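Local atomic coordinates of pyrrolidone-carboxylate peptidase (PDB entry 5Z48), a protein that is a thiol exopeptidase of the C15 family that removes N-terminal pyroglutamate (5-oxoproline) from polypeptides, probably not where proline follows, and assembles as a homotetramer. Residues L154-L157 / G161-A164; P4-T9 / A207-S212; A131-D136 / V201-E206. All blocks are in the same frame, centred on the assembly; numbering follows the deposited sequence.

Contact 1: L154-L157 / G161-A164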
loop_
_atom_site.group_PDB
_atom_site.type_symbol
_atom_site.label_atom_id
_atom_site.label_comp_id
_atom_site.label_asym_id
_atom_site.label_seq_id
_atom_site.Cartn_x
_atom_site.Cartn_y
_atom_site.Cartn_z
ATOM N N LEU B 154 25.153 2.309 -19.122
ATOM C CA LEU B 154 25.251 1.043 -19.847
ATOM C C LEU B 154 25.526 1.289 -21.325
ATOM O O LEU B 154 26.336 0.587 -21.940
ATOM C CB LEU B 154 23.971 0.224 -19.622
ATOM C CG LEU B 154 23.830 -0.333 -18.213
ATOM C CD1 LEU B 154 22.373 -0.798 -17.963
ATOM C CD2 LEU B 154 24.792 -1.524 -17.994
ATOM N N HIS B 155 24.878 2.314 -21.902
ATOM C CA HIS B 155 25.092 2.660 -23.306
ATOM C C HIS B 155 26.531 3.113 -23.547
ATOM O O HIS B 155 27.176 2.654 -24.504
ATOM C CB HIS B 155 24.122 3.775 -23.700
ATOM C CG HIS B 155 24.229 4.176 -25.138
ATOM N ND1 HIS B 155 23.838 3.345 -26.164
ATOM C CD2 HIS B 155 24.645 5.326 -25.719
ATOM C CE1 HIS B 155 24.028 3.959 -27.323
ATOM N NE2 HIS B 155 24.520 5.163 -27.083
ATOM N N TRP B 156 27.034 4.026 -22.706
ATOM C CA TRP B 156 28.402 4.527 -22.857
ATOM C C TRP B 156 29.402 3.379 -22.779
ATOM O O TRP B 156 30.299 3.253 -23.622
ATOM C CB TRP B 156 28.688 5.587 -21.771
ATOM C CG TRP B 156 29.990 6.296 -21.989
ATOM C CD1 TRP B 156 30.166 7.499 -22.610
ATOM C CD2 TRP B 156 31.301 5.837 -21.614
ATOM N NE1 TRP B 156 31.504 7.823 -22.641
ATOM C CE2 TRP B 156 32.218 6.831 -22.026
ATOM C CE3 TRP B 156 31.784 4.688 -20.960
ATOM C CZ2 TRP B 156 33.599 6.713 -21.825
ATOM C CZ3 TRP B 156 33.149 4.570 -20.756
ATOM C CH2 TRP B 156 34.048 5.576 -21.196
ATOM N N LEU B 157 29.238 2.508 -21.776
ATOM C CA LEU B 157 30.158 1.387 -21.629
ATOM C C LEU B 157 30.137 0.486 -22.864
ATOM O O LEU B 157 31.193 0.121 -23.392
ATOM C CB LEU B 157 29.823 0.603 -20.370
ATOM C CG LEU B 157 30.220 1.288 -19.049
ATOM C CD1 LEU B 157 29.520 0.530 -17.907
ATOM C CD2 LEU B 157 31.738 1.324 -18.856
ATOM N N GLY B 161 33.373 -0.157 -25.943
ATOM C CA GLY B 161 34.035 -1.448 -25.875
ATOM C C GLY B 161 34.209 -1.988 -24.471
ATOM O O GLY B 161 35.054 -2.870 -24.238
ATOM N N ARG B 162 33.441 -1.471 -23.519
ATOM C CA ARG B 162 33.567 -1.805 -22.111
ATOM C C ARG B 162 32.288 -2.412 -21.571
ATOM O O ARG B 162 31.978 -2.296 -20.368
ATOM C CB ARG B 162 33.960 -0.574 -21.308
ATOM C CG ARG B 162 35.375 -0.102 -21.673
ATOM C CD ARG B 162 35.753 1.210 -21.058
ATOM N NE ARG B 162 37.095 1.541 -21.537
ATOM C CZ ARG B 162 37.775 2.630 -21.207
ATOM N NH1 ARG B 162 37.238 3.515 -20.362
ATOM N NH2 ARG B 162 39.000 2.824 -21.715
ATOM N N GLY B 163 31.542 -3.096 -22.448
ATOM C CA GLY B 163 30.322 -3.759 -22.021
ATOM C C GLY B 163 30.529 -4.826 -20.969
ATOM O O GLY B 163 29.577 -5.174 -20.250
ATOM N N ALA B 164 31.741 -5.344 -20.838
ATOM C CA ALA B 164 32.006 -6.315 -19.785
ATOM C C ALA B 164 32.150 -5.696 -18.394
ATOM O O ALA B 164 32.231 -6.454 -17.410
ATOM C CB ALA B 164 33.270 -7.107 -20.111
#
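L157, near the C-terminus of helix 145-159, and R162, in the loop that follows, are joined through backbone and side chain at once. The polar part is a Schellman motif: R162 N donates to L157 O over 2.8 Å, with an N-H...O angle of 150°. The chain can fold back so sharply because G161, the C-prime residue, takes a positive phi of 71°, a conformation readily adopted by a residue without a CB.

Apolar contacts lie beside this bond. The two side chains cross at about a right angle, and L157 CD2 meets the aliphatic root of the arginine, 3.8 Å from R162 CB. L157 CB also rests on the loop backbone, 3.6 Å from R162 O. A leucine suits this place because its other neighbours are V165 and C167.

The third element is an edge contact. W156 and R162 run side by side, and the extended arginine carries NH1 to the rim of the indole, 3.9 Å from W156 CH2. The indole and guanidinium planes are 65° apart, so they do not stack; the ring that stacks on W156 is H160. Tryptophan is large enough to rest also on T57, L60 and S61 of helix 49-63.

The helix end is thus fixed by a backbone bond, while the polar partner of R162 NH1 is D64, just after helix 49-63, through a salt bridge; the indole edge only lies alongside.

Contact 2: P4-T9 / A207-S212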
loop_
_atom_site.group_PDB
_atom_site.type_symbol
_atom_site.label_atom_id
_atom_site.label_comp_id
_atom_site.label_asym_id
_atom_site.label_seq_id
_atom_site.Cartn_x
_atom_site.Cartn_y
_atom_site.Cartn_z
ATOM N N PRO B 4 42.203 -1.576 -9.367
ATOM C CA PRO B 4 40.821 -1.467 -9.870
ATOM C C PRO B 4 39.962 -0.553 -9.018
ATOM O O PRO B 4 40.051 -0.548 -7.791
ATOM C CB PRO B 4 40.298 -2.911 -9.838
ATOM C CG PRO B 4 41.201 -3.625 -8.875
ATOM C CD PRO B 4 42.544 -2.945 -8.943
ATOM N N THR B 5 39.120 0.223 -9.686
ATOM C CA THR B 5 38.258 1.191 -9.031
ATOM C C THR B 5 36.804 0.793 -9.206
ATOM O O THR B 5 36.369 0.509 -10.326
ATOM C CB THR B 5 38.437 2.578 -9.638
ATOM O OG1 THR B 5 39.794 2.995 -9.424
ATOM C CG2 THR B 5 37.444 3.601 -9.041
ATOM N N LEU B 6 36.050 0.796 -8.113
ATOM C CA LEU B 6 34.594 0.738 -8.221
ATOM C C LEU B 6 34.085 2.175 -8.163
ATOM O O LEU B 6 34.373 2.910 -7.203
ATOM C CB LEU B 6 33.972 -0.120 -7.118
ATOM C CG LEU B 6 32.425 -0.184 -7.194
ATOM C CD1 LEU B 6 31.906 -1.589 -6.933
ATOM C CD2 LEU B 6 31.800 0.745 -6.209
ATOM N N LEU B 7 33.390 2.608 -9.224
ATOM C CA LEU B 7 32.777 3.937 -9.231
ATOM C C LEU B 7 31.439 3.873 -8.518
ATOM O O LEU B 7 30.572 3.111 -8.921
ATOM C CB LEU B 7 32.593 4.432 -10.671
ATOM C CG LEU B 7 31.809 5.752 -10.830
ATOM C CD1 LEU B 7 32.568 6.889 -10.175
ATOM C CD2 LEU B 7 31.580 6.070 -12.337
ATOM N N LEU B 8 31.267 4.667 -7.460
ATOM C CA LEU B 8 30.043 4.688 -6.663
ATOM C C LEU B 8 29.435 6.073 -6.757
ATOM O O LEU B 8 30.108 7.045 -6.461
ATOM C CB LEU B 8 30.368 4.353 -5.206
ATOM C CG LEU B 8 29.217 4.517 -4.204
ATOM C CD1 LEU B 8 28.014 3.600 -4.562
ATOM C CD2 LEU B 8 29.706 4.203 -2.794
ATOM N N THR B 9 28.176 6.186 -7.228
ATOM C CA THR B 9 27.566 7.519 -7.288
ATOM C C THR B 9 26.301 7.578 -6.436
ATOM O O THR B 9 25.652 6.566 -6.190
ATOM C CB THR B 9 27.236 7.939 -8.729
ATOM O OG1 THR B 9 26.204 7.099 -9.287
ATOM C CG2 THR B 9 28.450 7.811 -9.619
ATOM N N ALA B 207 30.289 -7.364 -2.759
ATOM C CA ALA B 207 29.911 -8.534 -3.557
ATOM C C ALA B 207 30.286 -8.337 -5.030
ATOM O O ALA B 207 30.735 -9.282 -5.693
ATOM C CB ALA B 207 28.415 -8.841 -3.431
ATOM N N ILE B 208 30.106 -7.118 -5.544
ATOM C CA ILE B 208 30.429 -6.848 -6.942
ATOM C C ILE B 208 31.916 -7.076 -7.188
ATOM O O ILE B 208 32.320 -7.742 -8.150
ATOM C CB ILE B 208 30.027 -5.407 -7.313
ATOM C CG1 ILE B 208 28.493 -5.258 -7.351
ATOM C CG2 ILE B 208 30.652 -5.042 -8.658
ATOM C CD1 ILE B 208 28.013 -3.790 -7.190
ATOM N N THR B 209 32.752 -6.535 -6.306
ATOM C CA THR B 209 34.181 -6.644 -6.583
ATOM C C THR B 209 34.701 -8.041 -6.305
ATOM O O THR B 209 35.698 -8.459 -6.911
ATOM C CB THR B 209 34.991 -5.614 -5.789
ATOM O OG1 THR B 209 34.827 -5.853 -4.384
ATOM C CG2 THR B 209 34.526 -4.159 -6.103
ATOM N N ALA B 210 34.072 -8.765 -5.383
ATOM C CA ALA B 210 34.449 -10.151 -5.160
ATOM C C ALA B 210 34.168 -10.978 -6.408
ATOM O O ALA B 210 34.933 -11.868 -6.751
ATOM C CB ALA B 210 33.698 -10.709 -3.952
ATOM N N GLN B 211 33.078 -10.666 -7.117
ATOM C CA GLN B 211 32.738 -11.456 -8.303
ATOM C C GLN B 211 33.674 -11.172 -9.455
ATOM O O GLN B 211 33.913 -12.054 -10.287
ATOM C CB GLN B 211 31.299 -11.184 -8.759
ATOM C CG GLN B 211 30.212 -11.691 -7.845
ATOM C CD GLN B 211 30.181 -13.208 -7.769
ATOM O OE1 GLN B 211 30.271 -13.893 -8.785
ATOM N NE2 GLN B 211 30.106 -13.738 -6.557
ATOM N N SER B 212 34.200 -9.955 -9.544
ATOM C CA SER B 212 35.141 -9.655 -10.616
ATOM C C SER B 212 36.492 -10.317 -10.370
ATOM O O SER B 212 37.534 -9.669 -10.501
ATOM C CB SER B 212 35.301 -8.148 -10.770
ATOM O OG SER B 212 34.121 -7.584 -11.307
#
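L6 on strand 5-11 reaches I208 and T209 on helix 194-211, the C-terminal helix that packs on one face of the sheet in this alpha/beta/alpha sandwich. Strand 5-11 runs between the parallel strands 38-45 and 67-73, with backbone bonds from L6 to G39 and H41 on one flank and from L7 to A67 on the other. Side chains alternate along it, so that L6 points at the helix while T5 points away.

The interaction between the segments is apolar. All three touching residues are buried, and L6 crosses each of its partners at about a right angle, presenting a single methyl, CD1. The leucine reaches outward because CG lies anti to the backbone N (chi1 179°). I208 also touches A67 of the sheet and I124 of helix 121-130, which makes a branched aliphatic residue apt where sheet and two helices converge.

The hydroxyl of T209 is dealt with inside its own helix. T209 holds OG1 at chi1 62°, where it makes weak hydrogen bonds to the carbonyls of A205 and E206; the hydroxyl is thereby partnered, and the methyl is left to face the strand. Threonine therefore serves both surroundings.

At the meeting point L6 CD1 sits astride I208 CG2 and T209 CG2, which are 4.7 Å apart, at 4.1 Å and 3.8 Å respectively.

Contact 3: A131-D136 / V201-E206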
loop_
_atom_site.group_PDB
_atom_site.type_symbol
_atom_site.label_atom_id
_atom_site.label_comp_id
_atom_site.label_asym_id
_atom_site.label_seq_id
_atom_site.Cartn_x
_atom_site.Cartn_y
_atom_site.Cartn_z
ATOM N N ALA B 131 24.147 -10.878 5.283
ATOM C CA ALA B 131 24.307 -9.747 6.196
ATOM C C ALA B 131 23.009 -9.338 6.887
ATOM O O ALA B 131 22.970 -8.272 7.519
ATOM C CB ALA B 131 24.888 -8.546 5.438
ATOM N N GLU B 132 21.952 -10.158 6.763
ATOM C CA GLU B 132 20.638 -9.921 7.378
ATOM C C GLU B 132 19.982 -8.646 6.854
ATOM O O GLU B 132 19.227 -7.994 7.580
ATOM C CB GLU B 132 20.713 -9.907 8.907
ATOM C CG GLU B 132 21.255 -11.228 9.461
ATOM C CD GLU B 132 21.419 -11.244 10.955
ATOM O OE1 GLU B 132 22.114 -12.170 11.446
ATOM O OE2 GLU B 132 20.907 -10.335 11.656
ATOM N N ILE B 133 20.190 -8.356 5.574
ATOM C CA ILE B 133 19.577 -7.203 4.902
ATOM C C ILE B 133 18.524 -7.722 3.930
ATOM O O ILE B 133 18.878 -8.391 2.943
ATOM C CB ILE B 133 20.624 -6.342 4.173
ATOM C CG1 ILE B 133 21.604 -5.770 5.204
ATOM C CG2 ILE B 133 19.961 -5.182 3.403
ATOM C CD1 ILE B 133 22.844 -5.160 4.546
ATOM N N PRO B 134 17.234 -7.414 4.150
ATOM C CA PRO B 134 16.189 -7.714 3.151
ATOM C C PRO B 134 16.384 -6.896 1.884
ATOM O O PRO B 134 16.763 -5.728 1.943
ATOM C CB PRO B 134 14.897 -7.273 3.854
ATOM C CG PRO B 134 15.200 -7.046 5.267
ATOM C CD PRO B 134 16.708 -6.756 5.361
ATOM N N GLY B 135 16.150 -7.523 0.722
ATOM C CA GLY B 135 16.248 -6.783 -0.535
ATOM C C GLY B 135 15.790 -7.623 -1.704
ATOM O O GLY B 135 15.469 -8.807 -1.557
ATOM N N ASP B 136 15.727 -6.998 -2.878
ATOM C CA ASP B 136 15.181 -7.727 -4.035
ATOM C C ASP B 136 15.601 -7.015 -5.313
ATOM O O ASP B 136 16.207 -5.953 -5.289
ATOM C CB ASP B 136 13.665 -7.854 -3.968
ATOM C CG ASP B 136 13.151 -9.142 -4.645
ATOM O OD1 ASP B 136 13.895 -9.790 -5.422
ATOM O OD2 ASP B 136 11.980 -9.503 -4.397
ATOM N N VAL B 201 24.728 -0.550 0.855
ATOM C CA VAL B 201 25.520 -0.159 -0.316
ATOM C C VAL B 201 26.911 -0.783 -0.236
ATOM O O VAL B 201 27.440 -1.285 -1.243
ATOM C CB VAL B 201 25.568 1.380 -0.423
ATOM C CG1 VAL B 201 26.446 1.839 -1.586
ATOM C CG2 VAL B 201 24.140 1.900 -0.612
ATOM N N ARG B 202 27.508 -0.770 0.952
ATOM C CA ARG B 202 28.838 -1.351 1.173
ATOM C C ARG B 202 28.839 -2.845 0.856
ATOM O O ARG B 202 29.729 -3.347 0.155
ATOM C CB ARG B 202 29.269 -1.131 2.621
ATOM C CG ARG B 202 30.678 -1.704 2.876
ATOM C CD ARG B 202 31.139 -1.574 4.305
ATOM N NE ARG B 202 32.466 -2.180 4.487
ATOM C CZ ARG B 202 33.375 -1.754 5.366
ATOM N NH1 ARG B 202 33.107 -0.703 6.135
ATOM N NH2 ARG B 202 34.560 -2.367 5.471
ATOM N N VAL B 203 27.839 -3.573 1.356
ATOM C CA VAL B 203 27.755 -5.014 1.112
ATOM C C VAL B 203 27.597 -5.305 -0.383
ATOM O O VAL B 203 28.219 -6.245 -0.914
ATOM C CB VAL B 203 26.620 -5.621 1.974
ATOM C CG1 VAL B 203 26.324 -7.097 1.628
ATOM C CG2 VAL B 203 27.031 -5.549 3.426
ATOM N N ALA B 204 26.798 -4.496 -1.086
ATOM C CA ALA B 204 26.675 -4.658 -2.534
ATOM C C ALA B 204 28.003 -4.416 -3.216
ATOM O O ALA B 204 28.382 -5.183 -4.108
ATOM C CB ALA B 204 25.586 -3.731 -3.097
ATOM N N ALA B 205 28.713 -3.339 -2.817
ATOM C CA ALA B 205 30.023 -3.034 -3.412
ATOM C C ALA B 205 30.996 -4.193 -3.216
ATOM O O ALA B 205 31.714 -4.590 -4.153
ATOM C CB ALA B 205 30.589 -1.767 -2.787
ATOM N N GLU B 206 31.002 -4.775 -2.015
ATOM C CA GLU B 206 31.912 -5.875 -1.713
ATOM C C GLU B 206 31.577 -7.103 -2.554
ATOM O O GLU B 206 32.487 -7.807 -3.030
ATOM C CB GLU B 206 31.845 -6.197 -0.204
ATOM C CG GLU B 206 32.318 -5.040 0.691
ATOM C CD GLU B 206 32.084 -5.227 2.200
ATOM O OE1 GLU B 206 31.235 -6.062 2.581
ATOM O OE2 GLU B 206 32.757 -4.520 2.995
#
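V203 on helix 194-211 offers one methyl, CG2, to both A131 and I133, which flank the bend between helix 121-130 and strand 135-138. That methyl lies anti to the carbonyl carbon of its own residue and comes within 4.2 Å of A131 CB. I133 approaches with the end of its longer branch: an extended chain (chi2 168°) carries CD1 to 4.4 Å from V203 CG2. Since I133 CD1 is also 4.1 Å from A131 CB, the three methyls form a nearly equilateral triangle. Alanine fits where the backbones come closest, A131 and V203 being the nearest CA pair, whereas isoleucine reaches across from farther along the turn. V203 also packs on A127 and W128 of helix 121-130.

The bend is a Schellman motif, with E132 (phi 62°) as C-prime residue and I133 N bonded back to W128 O. A131 O is bonded by R199 of the opposing helix. The bend itself belongs to a subunit interface, E132 meeting L180 and I133 and P134 meeting Y191 of the second subunit.

The contact is therefore a modest apolar patch; the one salt bridge, R202 NE to E206 OE2 (2.8 Å), lies within the helix segment and does not link it to the bend.

In the fold
Contact 2 is buried, contact 3 partly so, and contact 1 lies at the surface. Contacts 2 and 3 share helix 194-211, one using its last turns against the sheet, the other the turns before against the turn that follows helix 121-130. Their centres are about 13 Å apart and they touch, L8 CD1 meeting V201 CG1 at 3.8 Å. Contact 1 belongs to helix 145-159, with nearest atoms about 6 Å from contact 2 and about 13 Å from contact 3. Chemistry follows place: methyl packing is all that joins the segments in both contacts of the shared helix, whereas the surface contact adds a helix-ending backbone bond and an arginine's charged end to its leucine packing.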